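Local coordinates for protein alpha-L-rhamnosidase (Aspergillus terreus, PDB 6GSZ) that probably hydrolyses terminal non-reducing alpha-L-rhamnose residues of alpha-L-rhamnosides, at residues L447-G452 / S758-A763; F332-V337 / N734-W739; S440-N445 / S726-V731. All blocks are in the same frame, centred on the assembly; numbering follows the deposited sequence.

How the interactions relate
All three contacts are buried and centre on the loop and helix between residues 726 and 763. Interactions 1 and 3 both use helix 437-453, at successive segments, and stay within the catalytic helical domain. Interaction 2 joins that domain to the concanavalin-like one. Interaction 1 is polar and runs on to the bound sugar. Interaction 2 is also polar but away from the sugar, and one end of its loop carries a glycan. Interaction 3 has no hydrogen bond across it and is mostly aliphatic packing of two helices. Interactions 1 and 2 touch through Thr737 and Thr738, interactions 2 and 3 through Gly735 and Asn445.

Interaction 1: L447-G452 / S758-A763; sequences LWSMRG and SFNHYA. With BGC (beta-D-glucopyranose), chain B.
Asn760 reaches from the loop 758-763 to Ser449 on helix 437-453. From CB, chi1 of -158° sets CG anti to the backbone N. CG itself lies 3.9 Å from Ser449 OG. At the tip, OD1 accepts a hydrogen bond from Ser449 OG at 2.8 Å. The C=O...OG angle is 149°, and the hydroxyl is tilted 29° from the carbonyl plane. OD1 also lies against Ser449 CA. The other branch, ND2, donates to a water at 3.1 Å, and that water donates to Trp448 O. Gly452, without a side chain, lets the helix backbone come close to ND2. Glu358 and Asn335 of the concanavalin-like domain also touch Asn760.

The helix belongs to the six-hairpin catalytic domain, an (alpha/alpha)6 barrel in this family, and the loop carries a residue of the sugar pocket. Ser758 OG accepts from Asn760 N at 3.0 Å, closing an ST turn. The same hydroxyl is hydrogen-bonded to His761 ND1 at 2.8 Å, in the plane of the ring. Across that ring, NE2 donates to O1 of the bound glucose at 2.9 Å, and more weakly to O2. Asp460, Asp473 and Trp527 also bind this sugar.

Tyr762 brings the edge of its ring, at CD2, to 4.2 Å from Ser449 O, and its ring stacks with Phe477. Ser449 OG has a second bond, to Thr738 N.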
loop_
_atom_site.group_PDB
_atom_site.type_symbol
_atom_site.label_atom_id
_atom_site.label_comp_id
_atom_site.label_asym_id
_atom_site.label_seq_id
_atom_site.Cartn_x
_atom_site.Cartn_y
_atom_site.Cartn_z
ATOM N N LEU A 447 -0.497 -11.886 -0.699
ATOM C CA LEU A 447 -1.578 -10.994 -1.160
ATOM C C LEU A 447 -2.373 -10.449 0.047
ATOM O O LEU A 447 -2.646 -9.219 0.115
ATOM C CB LEU A 447 -2.479 -11.796 -2.102
ATOM C CG LEU A 447 -3.805 -11.173 -2.518
ATOM C CD1 LEU A 447 -3.623 -9.924 -3.336
ATOM C CD2 LEU A 447 -4.676 -12.197 -3.231
ATOM N N TRP A 448 -2.755 -11.342 0.955
ATOM C CA TRP A 448 -3.494 -10.903 2.114
ATOM C C TRP A 448 -2.657 -10.025 3.058
ATOM O O TRP A 448 -3.248 -9.116 3.699
ATOM C CB TRP A 448 -4.109 -12.101 2.851
ATOM C CG TRP A 448 -5.369 -12.575 2.206
ATOM C CD1 TRP A 448 -5.532 -13.671 1.406
ATOM C CD2 TRP A 448 -6.694 -12.019 2.363
ATOM N NE1 TRP A 448 -6.834 -13.794 1.023
ATOM C CE2 TRP A 448 -7.591 -12.850 1.662
ATOM C CE3 TRP A 448 -7.233 -10.958 3.109
ATOM C CZ2 TRP A 448 -8.960 -12.591 1.574
ATOM C CZ3 TRP A 448 -8.587 -10.727 3.071
ATOM C CH2 TRP A 448 -9.439 -11.523 2.305
ATOM N N SER A 449 -1.353 -10.295 3.217
ATOM C CA SER A 449 -0.516 -9.415 4.012
ATOM C C SER A 449 -0.385 -8.022 3.368
ATOM O O SER A 449 -0.291 -6.985 4.068
ATOM C CB SER A 449 0.811 -10.015 4.376
ATOM O OG SER A 449 0.661 -10.984 5.391
ATOM N N MET A 450 -0.332 -7.969 2.036
ATOM C CA MET A 450 -0.320 -6.703 1.354
ATOM C C MET A 450 -1.643 -5.947 1.612
ATOM O O MET A 450 -1.620 -4.733 1.923
ATOM C CB MET A 450 -0.026 -6.858 -0.145
ATOM C CG MET A 450 -0.140 -5.515 -0.897
ATOM S SD MET A 450 0.598 -5.602 -2.475
ATOM C CE MET A 450 0.421 -3.864 -2.896
ATOM N N ARG A 451 -2.752 -6.643 1.400
ATOM C CA ARG A 451 -4.052 -6.016 1.660
ATOM C C ARG A 451 -4.145 -5.470 3.093
ATOM O O ARG A 451 -4.672 -4.368 3.312
ATOM C CB ARG A 451 -5.174 -7.027 1.442
ATOM C CG ARG A 451 -5.389 -7.400 -0.008
ATOM C CD ARG A 451 -6.293 -8.605 -0.139
ATOM N NE ARG A 451 -6.610 -8.890 -1.515
ATOM C CZ ARG A 451 -7.274 -9.981 -1.931
ATOM N NH1 ARG A 451 -7.508 -10.989 -1.087
ATOM N NH2 ARG A 451 -7.643 -10.060 -3.203
ATOM N N GLY A 452 -3.593 -6.192 4.068
ATOM C CA GLY A 452 -3.761 -5.772 5.408
ATOM C C GLY A 452 -2.962 -4.515 5.763
ATOM O O GLY A 452 -3.306 -3.789 6.713
ATOM N N SER A 758 4.091 -10.421 15.508
ATOM C CA SER A 758 2.936 -10.181 14.676
ATOM C C SER A 758 2.766 -11.344 13.688
ATOM O O SER A 758 3.755 -11.920 13.180
ATOM C CB SER A 758 3.080 -8.852 13.958
ATOM O OG SER A 758 2.553 -8.879 12.649
ATOM N N PHE A 759 1.509 -11.635 13.328
ATOM C CA PHE A 759 1.184 -12.630 12.324
ATOM C C PHE A 759 0.758 -11.971 10.996
ATOM O O PHE A 759 0.103 -12.634 10.170
ATOM C CB PHE A 759 0.114 -13.617 12.825
ATOM C CG PHE A 759 0.621 -14.449 13.963
ATOM C CD1 PHE A 759 1.264 -15.637 13.695
ATOM C CD2 PHE A 759 0.502 -14.038 15.288
ATOM C CE1 PHE A 759 1.765 -16.410 14.733
ATOM C CE2 PHE A 759 1.001 -14.816 16.314
ATOM C CZ PHE A 759 1.633 -15.996 16.038
ATOM N N ASN A 760 1.125 -10.706 10.765
ATOM C CA ASN A 760 0.700 -10.050 9.534
ATOM C C ASN A 760 1.639 -8.894 9.182
ATOM O O ASN A 760 1.293 -7.724 9.312
ATOM C CB ASN A 760 -0.740 -9.566 9.642
ATOM C CG ASN A 760 -1.417 -9.364 8.311
ATOM O OD1 ASN A 760 -0.756 -9.424 7.258
ATOM N ND2 ASN A 760 -2.718 -9.116 8.300
ATOM N N HIS A 761 2.832 -9.261 8.706
ATOM C CA HIS A 761 3.882 -8.343 8.208
ATOM C C HIS A 761 4.255 -8.791 6.799
ATOM O O HIS A 761 4.468 -9.988 6.638
ATOM C CB HIS A 761 5.151 -8.476 9.071
ATOM C CG HIS A 761 5.361 -7.532 10.197
ATOM N ND1 HIS A 761 4.568 -7.543 11.332
ATOM C CD2 HIS A 761 6.338 -6.614 10.404
ATOM C CE1 HIS A 761 5.029 -6.632 12.169
ATOM N NE2 HIS A 761 6.120 -6.018 11.621
ATOM N N TYR A 762 4.308 -7.878 5.819
ATOM C CA TYR A 762 4.700 -8.286 4.447
ATOM C C TYR A 762 6.181 -8.526 4.223
ATOM O O TYR A 762 6.512 -9.078 3.155
ATOM C CB TYR A 762 4.133 -7.315 3.398
ATOM C CG TYR A 762 4.365 -5.835 3.565
ATOM C CD1 TYR A 762 5.607 -5.301 3.812
ATOM C CD2 TYR A 762 3.301 -4.948 3.494
ATOM C CE1 TYR A 762 5.816 -3.937 3.907
ATOM C CE2 TYR A 762 3.485 -3.577 3.611
ATOM C CZ TYR A 762 4.740 -3.069 3.896
ATOM O OH TYR A 762 4.905 -1.712 4.003
ATOM N N ALA A 763 7.094 -8.199 5.140
ATOM C CA ALA A 763 8.527 -8.316 4.821
ATOM C C ALA A 763 8.896 -9.698 4.310
ATOM O O ALA A 763 9.593 -9.764 3.310
ATOM C CB ALA A 763 9.380 -7.944 6.032
HETATM C C2 BGC B . 9.091 -3.161 11.744
HETATM C C3 BGC B . 10.589 -3.060 11.673
HETATM C C4 BGC B . 11.288 -2.324 12.794
HETATM C C5 BGC B . 10.737 -2.894 14.009
HETATM C C6 BGC B . 11.473 -2.197 15.137
HETATM C C1 BGC B . 8.672 -3.605 13.135
HETATM O O1 BGC B . 7.275 -3.819 13.135
HETATM O O2 BGC B . 8.640 -4.287 11.029
HETATM O O3 BGC B . 10.876 -2.298 10.626
HETATM O O4 BGC B . 12.734 -2.351 12.805
HETATM O O5 BGC B . 9.282 -2.805 14.149
HETATM O O6 BGC B . 10.878 -2.603 16.374
HETATM O O HOH W 1 -4.764 -9.401 6.037
#

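Interaction 2: F332-V337 / N734-W739. With NAG (2-acetamido-2-deoxy-beta-D-glucopyranose), chain H.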
loop_
_atom_site.group_PDB
_atom_site.type_symbol
_atom_site.label_atom_id
_atom_site.label_comp_id
_atom_site.label_asym_id
_atom_site.label_seq_id
_atom_site.Cartn_x
_atom_site.Cartn_y
_atom_site.Cartn_z
ATOM N N PHE A 332 -13.086 -16.557 11.070
ATOM C CA PHE A 332 -13.333 -16.100 9.689
ATOM C C PHE A 332 -12.485 -16.850 8.641
ATOM O O PHE A 332 -12.633 -16.573 7.445
ATOM C CB PHE A 332 -13.133 -14.590 9.618
ATOM C CG PHE A 332 -14.321 -13.930 10.255
ATOM C CD1 PHE A 332 -15.506 -13.784 9.564
ATOM C CD2 PHE A 332 -14.264 -13.555 11.582
ATOM C CE1 PHE A 332 -16.606 -13.223 10.192
ATOM C CE2 PHE A 332 -15.365 -13.008 12.227
ATOM C CZ PHE A 332 -16.527 -12.838 11.518
ATOM N N GLY A 333 -11.602 -17.758 9.076
ATOM C CA GLY A 333 -10.823 -18.600 8.147
ATOM C C GLY A 333 -9.640 -17.908 7.486
ATOM O O GLY A 333 -8.869 -18.544 6.749
ATOM N N GLN A 334 -9.471 -16.629 7.761
ATOM C CA GLN A 334 -8.483 -15.760 7.127
ATOM C C GLN A 334 -8.138 -14.693 8.153
ATOM O O GLN A 334 -9.053 -14.150 8.762
ATOM C CB GLN A 334 -9.053 -15.126 5.860
ATOM C CG GLN A 334 -8.139 -14.069 5.248
ATOM C CD GLN A 334 -6.819 -14.606 4.729
ATOM O OE1 GLN A 334 -6.794 -15.597 3.966
ATOM N NE2 GLN A 334 -5.718 -13.946 5.132
ATOM N N ASN A 335 -6.845 -14.404 8.295
ATOM C CA ASN A 335 -6.374 -13.280 9.078
ATOM C C ASN A 335 -6.513 -12.041 8.188
ATOM O O ASN A 335 -5.758 -11.883 7.215
ATOM C CB ASN A 335 -4.932 -13.512 9.524
ATOM C CG ASN A 335 -4.413 -12.486 10.505
ATOM O OD1 ASN A 335 -5.209 -11.831 11.193
ATOM N ND2 ASN A 335 -3.102 -12.381 10.648
ATOM N N LEU A 336 -7.511 -11.219 8.485
ATOM C CA LEU A 336 -7.910 -10.106 7.672
ATOM C C LEU A 336 -7.815 -8.810 8.459
ATOM O O LEU A 336 -7.589 -8.797 9.668
ATOM C CB LEU A 336 -9.297 -10.336 7.069
ATOM C CG LEU A 336 -10.427 -10.684 8.031
ATOM C CD1 LEU A 336 -11.002 -9.435 8.590
ATOM C CD2 LEU A 336 -11.518 -11.470 7.319
ATOM N N VAL A 337 -8.000 -7.717 7.736
ATOM C CA VAL A 337 -7.893 -6.367 8.287
ATOM C C VAL A 337 -9.142 -5.588 7.916
ATOM O O VAL A 337 -9.521 -5.528 6.759
ATOM C CB VAL A 337 -6.615 -5.648 7.812
ATOM C CG1 VAL A 337 -6.565 -4.232 8.342
ATOM C CG2 VAL A 337 -5.398 -6.415 8.285
ATOM N N ASN A 734 -1.084 -23.273 9.332
ATOM C CA ASN A 734 -2.413 -22.687 9.048
ATOM C C ASN A 734 -2.319 -21.173 8.989
ATOM O O ASN A 734 -3.320 -20.482 9.156
ATOM C CB ASN A 734 -3.502 -23.075 10.050
ATOM C CG ASN A 734 -3.730 -24.552 10.054
ATOM O OD1 ASN A 734 -3.598 -25.167 8.996
ATOM N ND2 ASN A 734 -4.044 -25.077 11.230
ATOM N N GLY A 735 -1.131 -20.648 8.748
ATOM C CA GLY A 735 -1.001 -19.245 8.415
ATOM C C GLY A 735 -1.746 -18.879 7.146
ATOM O O GLY A 735 -1.745 -19.664 6.184
ATOM N N THR A 736 -2.371 -17.696 7.148
ATOM C CA THR A 736 -3.102 -17.171 6.007
ATOM C C THR A 736 -2.574 -15.782 5.591
ATOM O O THR A 736 -3.156 -15.125 4.723
ATOM C CB THR A 736 -4.610 -17.143 6.287
ATOM O OG1 THR A 736 -4.891 -16.385 7.462
ATOM C CG2 THR A 736 -5.187 -18.534 6.430
ATOM N N THR A 737 -1.445 -15.413 6.191
ATOM C CA THR A 737 -0.715 -14.173 5.997
ATOM C C THR A 737 0.746 -14.531 6.236
ATOM O O THR A 737 1.014 -15.566 6.820
ATOM C CB THR A 737 -1.170 -13.080 6.970
ATOM O OG1 THR A 737 -1.255 -13.596 8.292
ATOM C CG2 THR A 737 -2.481 -12.460 6.558
ATOM N N THR A 738 1.664 -13.663 5.819
ATOM C CA THR A 738 3.061 -13.830 6.203
ATOM C C THR A 738 3.257 -13.208 7.583
ATOM O O THR A 738 2.634 -12.216 7.945
ATOM C CB THR A 738 4.002 -13.262 5.129
ATOM O OG1 THR A 738 3.697 -11.904 4.779
ATOM C CG2 THR A 738 3.977 -14.102 3.871
ATOM N N TRP A 739 4.186 -13.794 8.353
ATOM C CA TRP A 739 4.388 -13.402 9.764
ATOM C C TRP A 739 5.647 -12.543 9.888
ATOM O O TRP A 739 6.576 -12.630 9.091
ATOM C CB TRP A 739 4.509 -14.633 10.668
ATOM C CG TRP A 739 3.392 -15.616 10.540
ATOM C CD1 TRP A 739 2.129 -15.433 10.054
ATOM C CD2 TRP A 739 3.439 -16.964 11.030
ATOM N NE1 TRP A 739 1.394 -16.587 10.190
ATOM C CE2 TRP A 739 2.182 -17.549 10.771
ATOM C CE3 TRP A 739 4.455 -17.735 11.600
ATOM C CZ2 TRP A 739 1.884 -18.869 11.130
ATOM C CZ3 TRP A 739 4.175 -19.040 11.945
ATOM C CH2 TRP A 739 2.906 -19.595 11.718
HETATM C C1 NAG H . -4.281 -26.466 11.515
HETATM C C2 NAG H . -3.963 -26.681 13.009
HETATM C C3 NAG H . -4.179 -28.136 13.371
HETATM C C4 NAG H . -5.572 -28.566 12.931
HETATM C C5 NAG H . -5.833 -28.212 11.462
HETATM C C6 NAG H . -7.267 -28.523 11.077
HETATM C C7 NAG H . -2.335 -25.163 14.125
HETATM C C8 NAG H . -0.876 -24.853 14.317
HETATM N N2 NAG H . -2.614 -26.247 13.372
HETATM O O3 NAG H . -4.050 -28.293 14.786
HETATM O O4 NAG H . -5.670 -29.964 13.123
HETATM O O5 NAG H . -5.616 -26.816 11.226
HETATM O O6 NAG H . -7.463 -28.115 9.725
HETATM O O7 NAG H . -3.168 -24.406 14.638
#
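Gln334 and Asn335 meet Thr736 and Thr737 where the chain turns a corner into strand 335-337. This is the tight part of the contact. Asn335 N donates to Thr736 OG1 at 2.9 Å, with an N-H...O angle of 163°. The Gln334 side chain slides past that of Thr736 in the opposite direction. A bend at chi2 (65°) places its CD. Its NE2 makes two bonds. One goes across the contact to Thr736 O at 2.8 Å. The other returns to Asn335 O, in its own segment, at 2.9 Å. Both acceptors lie near the plane of the amide, so both N-H groups are used and its rotation is fixed. In each case NE2 sits above the plane of the carbonyl.

Thr737 lies beside this network. Its CG2 packs 3.4 Å from Asn335 O, and the two side chains cross at about a right angle. Their polar ends have partners elsewhere: Asn335 ND2 donates to Glu358, and Thr737 OG1 is hydrogen-bonded to Phe759 O.

The looser side begins at Gly333. It is partly exposed, and its O meets only Thr736 CG2 here, at 3.7 Å. Farther out, ND2 of the partly exposed Asn734 is bonded to C1 of an N-acetylglucosamine at 1.4 Å, as expected of an N-glycan.

The loop starts from a Schellman motif. Asn734, with positive phi, is the C-prime residue that ends helix 727-732, and Gly735 N bonds back to Gln730 O. The contact as a whole is a polar junction between the concanavalin-like beta domain and the six-hairpin catalytic domain.

Interaction 3: S440-N445 / S726-V731; sequences SKLHEN and SWLYQV
Leu442 and Val731 carry most of the packing between helix 437-453 and helix 727-732. The axes of the two short segments come within 9.7 Å and lie nearly perpendicular, at 84°.

Aliphatic contacts come first. In Leu442, chi1 of 178° sets CG anti to the backbone N; CD2 beyond it rests 3.8 Å from Trp727 CB. Its CB lies 4.0 Å from Leu728 CD2, and those two side chains cross at about a right angle. The indole of Trp727 continues away from helix 437-453, and its NE1 bonds to Val764 O. Val731 uses both methyls. CG2 packs over the backbone at Leu442 CA, and CG1 meets Lys441 CG at 3.8 Å. Of Lys441, CB and CG make the contact; the amino end lies elsewhere.

One polar side chain joins by packing alone. Asn445 ND2 lies 3.7 Å from Val731 CG2, while its hydrogen bond goes to Gly735 O.

No hydrogen bond crosses the contact. Within the second segment, Ser726 OG caps the helix by accepting from Tyr729 N at 3.2 Å.

Leu438 and Ile439, earlier on helix 437-453, extend the packing over Leu728. Trp727 also meets Trp742 edge-to-face, and on helix 437-453 His443 NE2 is hydrogen-bonded to His772 NE2 of helix 768-775.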
loop_
_atom_site.group_PDB
_atom_site.type_symbol
_atom_site.label_atom_id
_atom_site.label_comp_id
_atom_site.label_asym_id
_atom_site.label_seq_id
_atom_site.Cartn_x
_atom_site.Cartn_y
_atom_site.Cartn_z
ATOM N N SER A 440 1.227 -22.092 -3.935
ATOM C CA SER A 440 0.063 -21.266 -4.331
ATOM C C SER A 440 -0.548 -20.566 -3.101
ATOM O O SER A 440 -0.897 -19.377 -3.184
ATOM C CB SER A 440 -1.012 -22.055 -5.043
ATOM O OG SER A 440 -0.509 -22.611 -6.238
ATOM N N LYS A 441 -0.665 -21.292 -1.979
ATOM C CA LYS A 441 -1.207 -20.679 -0.773
ATOM C C LYS A 441 -0.265 -19.594 -0.244
ATOM O O LYS A 441 -0.736 -18.562 0.262
ATOM C CB LYS A 441 -1.455 -21.738 0.302
ATOM C CG LYS A 441 -2.024 -21.196 1.615
ATOM C CD LYS A 441 -3.365 -20.510 1.460
ATOM C CE LYS A 441 -4.137 -20.387 2.754
ATOM N NZ LYS A 441 -5.448 -19.712 2.541
ATOM N N LEU A 442 1.047 -19.829 -0.298
ATOM C CA LEU A 442 2.023 -18.787 0.085
ATOM C C LEU A 442 1.727 -17.473 -0.650
ATOM O O LEU A 442 1.696 -16.408 -0.027
ATOM C CB LEU A 442 3.446 -19.249 -0.190
ATOM C CG LEU A 442 4.538 -18.226 0.114
ATOM C CD1 LEU A 442 4.516 -17.809 1.594
ATOM C CD2 LEU A 442 5.898 -18.778 -0.323
ATOM N N HIS A 443 1.500 -17.528 -1.960
ATOM C CA HIS A 443 1.210 -16.321 -2.712
ATOM C C HIS A 443 -0.097 -15.667 -2.211
ATOM O O HIS A 443 -0.164 -14.461 -2.076
ATOM C CB HIS A 443 1.223 -16.557 -4.231
ATOM C CG HIS A 443 1.159 -15.254 -4.946
ATOM N ND1 HIS A 443 -0.040 -14.640 -5.298
ATOM C CD2 HIS A 443 2.151 -14.433 -5.352
ATOM C CE1 HIS A 443 0.242 -13.484 -5.890
ATOM N NE2 HIS A 443 1.591 -13.352 -5.947
ATOM N N GLU A 444 -1.142 -16.470 -1.977
ATOM C CA GLU A 444 -2.390 -15.938 -1.436
ATOM C C GLU A 444 -2.120 -15.224 -0.095
ATOM O O GLU A 444 -2.680 -14.133 0.180
ATOM C CB GLU A 444 -3.410 -17.074 -1.378
ATOM C CG GLU A 444 -4.767 -16.614 -0.917
ATOM C CD GLU A 444 -5.927 -17.588 -1.120
ATOM O OE1 GLU A 444 -5.721 -18.678 -1.667
ATOM O OE2 GLU A 444 -7.040 -17.230 -0.723
ATOM N N ASN A 445 -1.254 -15.815 0.723
ATOM C CA ASN A 445 -0.935 -15.245 2.033
ATOM C C ASN A 445 -0.186 -13.916 1.892
ATOM O O ASN A 445 -0.442 -12.981 2.679
ATOM C CB ASN A 445 -0.103 -16.193 2.896
ATOM C CG ASN A 445 -0.875 -17.421 3.336
ATOM O OD1 ASN A 445 -2.066 -17.599 3.003
ATOM N ND2 ASN A 445 -0.177 -18.296 4.054
ATOM N N SER A 726 11.262 -21.192 7.536
ATOM C CA SER A 726 11.006 -21.259 6.108
ATOM C C SER A 726 9.681 -20.547 5.826
ATOM O O SER A 726 8.932 -20.213 6.752
ATOM C CB SER A 726 10.925 -22.696 5.609
ATOM O OG SER A 726 9.798 -23.336 6.181
ATOM N N TRP A 727 9.374 -20.303 4.567
ATOM C CA TRP A 727 8.070 -19.726 4.205
ATOM C C TRP A 727 6.907 -20.708 4.405
ATOM O O TRP A 727 5.880 -20.359 4.984
ATOM C CB TRP A 727 8.086 -19.225 2.775
ATOM C CG TRP A 727 9.006 -18.075 2.555
ATOM C CD1 TRP A 727 8.709 -16.759 2.717
ATOM C CD2 TRP A 727 10.358 -18.117 2.068
ATOM N NE1 TRP A 727 9.798 -15.981 2.439
ATOM C CE2 TRP A 727 10.819 -16.788 2.006
ATOM C CE3 TRP A 727 11.227 -19.147 1.711
ATOM C CZ2 TRP A 727 12.111 -16.460 1.600
ATOM C CZ3 TRP A 727 12.508 -18.827 1.316
ATOM C CH2 TRP A 727 12.936 -17.501 1.255
ATOM N N LEU A 728 7.061 -21.949 3.936
ATOM C CA LEU A 728 5.931 -22.877 3.948
ATOM C C LEU A 728 5.672 -23.423 5.344
ATOM O O LEU A 728 4.580 -23.942 5.572
ATOM C CB LEU A 728 6.156 -24.022 2.950
ATOM C CG LEU A 728 6.239 -23.600 1.501
ATOM C CD1 LEU A 728 6.262 -24.821 0.584
ATOM C CD2 LEU A 728 5.141 -22.637 1.106
ATOM N N TYR A 729 6.626 -23.283 6.267
ATOM C CA TYR A 729 6.304 -23.597 7.666
ATOM C C TYR A 729 5.081 -22.785 8.088
ATOM O O TYR A 729 4.188 -23.287 8.744
ATOM C CB TYR A 729 7.487 -23.296 8.573
ATOM C CG TYR A 729 7.157 -23.259 10.037
ATOM C CD1 TYR A 729 6.926 -24.428 10.719
ATOM C CD2 TYR A 729 7.080 -22.067 10.734
ATOM C CE1 TYR A 729 6.619 -24.413 12.069
ATOM C CE2 TYR A 729 6.778 -22.019 12.081
ATOM C CZ TYR A 729 6.544 -23.208 12.756
ATOM O OH TYR A 729 6.243 -23.181 14.088
ATOM N N GLN A 730 5.088 -21.496 7.735
ATOM C CA GLN A 730 3.986 -20.636 8.181
ATOM C C GLN A 730 2.667 -21.102 7.541
ATOM O O GLN A 730 1.631 -21.093 8.195
ATOM C CB GLN A 730 4.284 -19.157 7.873
ATOM C CG GLN A 730 5.635 -18.705 8.382
ATOM C CD GLN A 730 5.906 -17.223 8.288
ATOM O OE1 GLN A 730 5.287 -16.518 7.488
ATOM N NE2 GLN A 730 6.847 -16.733 9.097
ATOM N N VAL A 731 2.732 -21.639 6.314
ATOM C CA VAL A 731 1.565 -22.141 5.593
ATOM C C VAL A 731 1.021 -23.428 6.267
ATOM O O VAL A 731 -0.196 -23.591 6.500
ATOM C CB VAL A 731 1.914 -22.383 4.105
ATOM C CG1 VAL A 731 0.759 -23.049 3.388
ATOM C CG2 VAL A 731 2.245 -21.050 3.411
#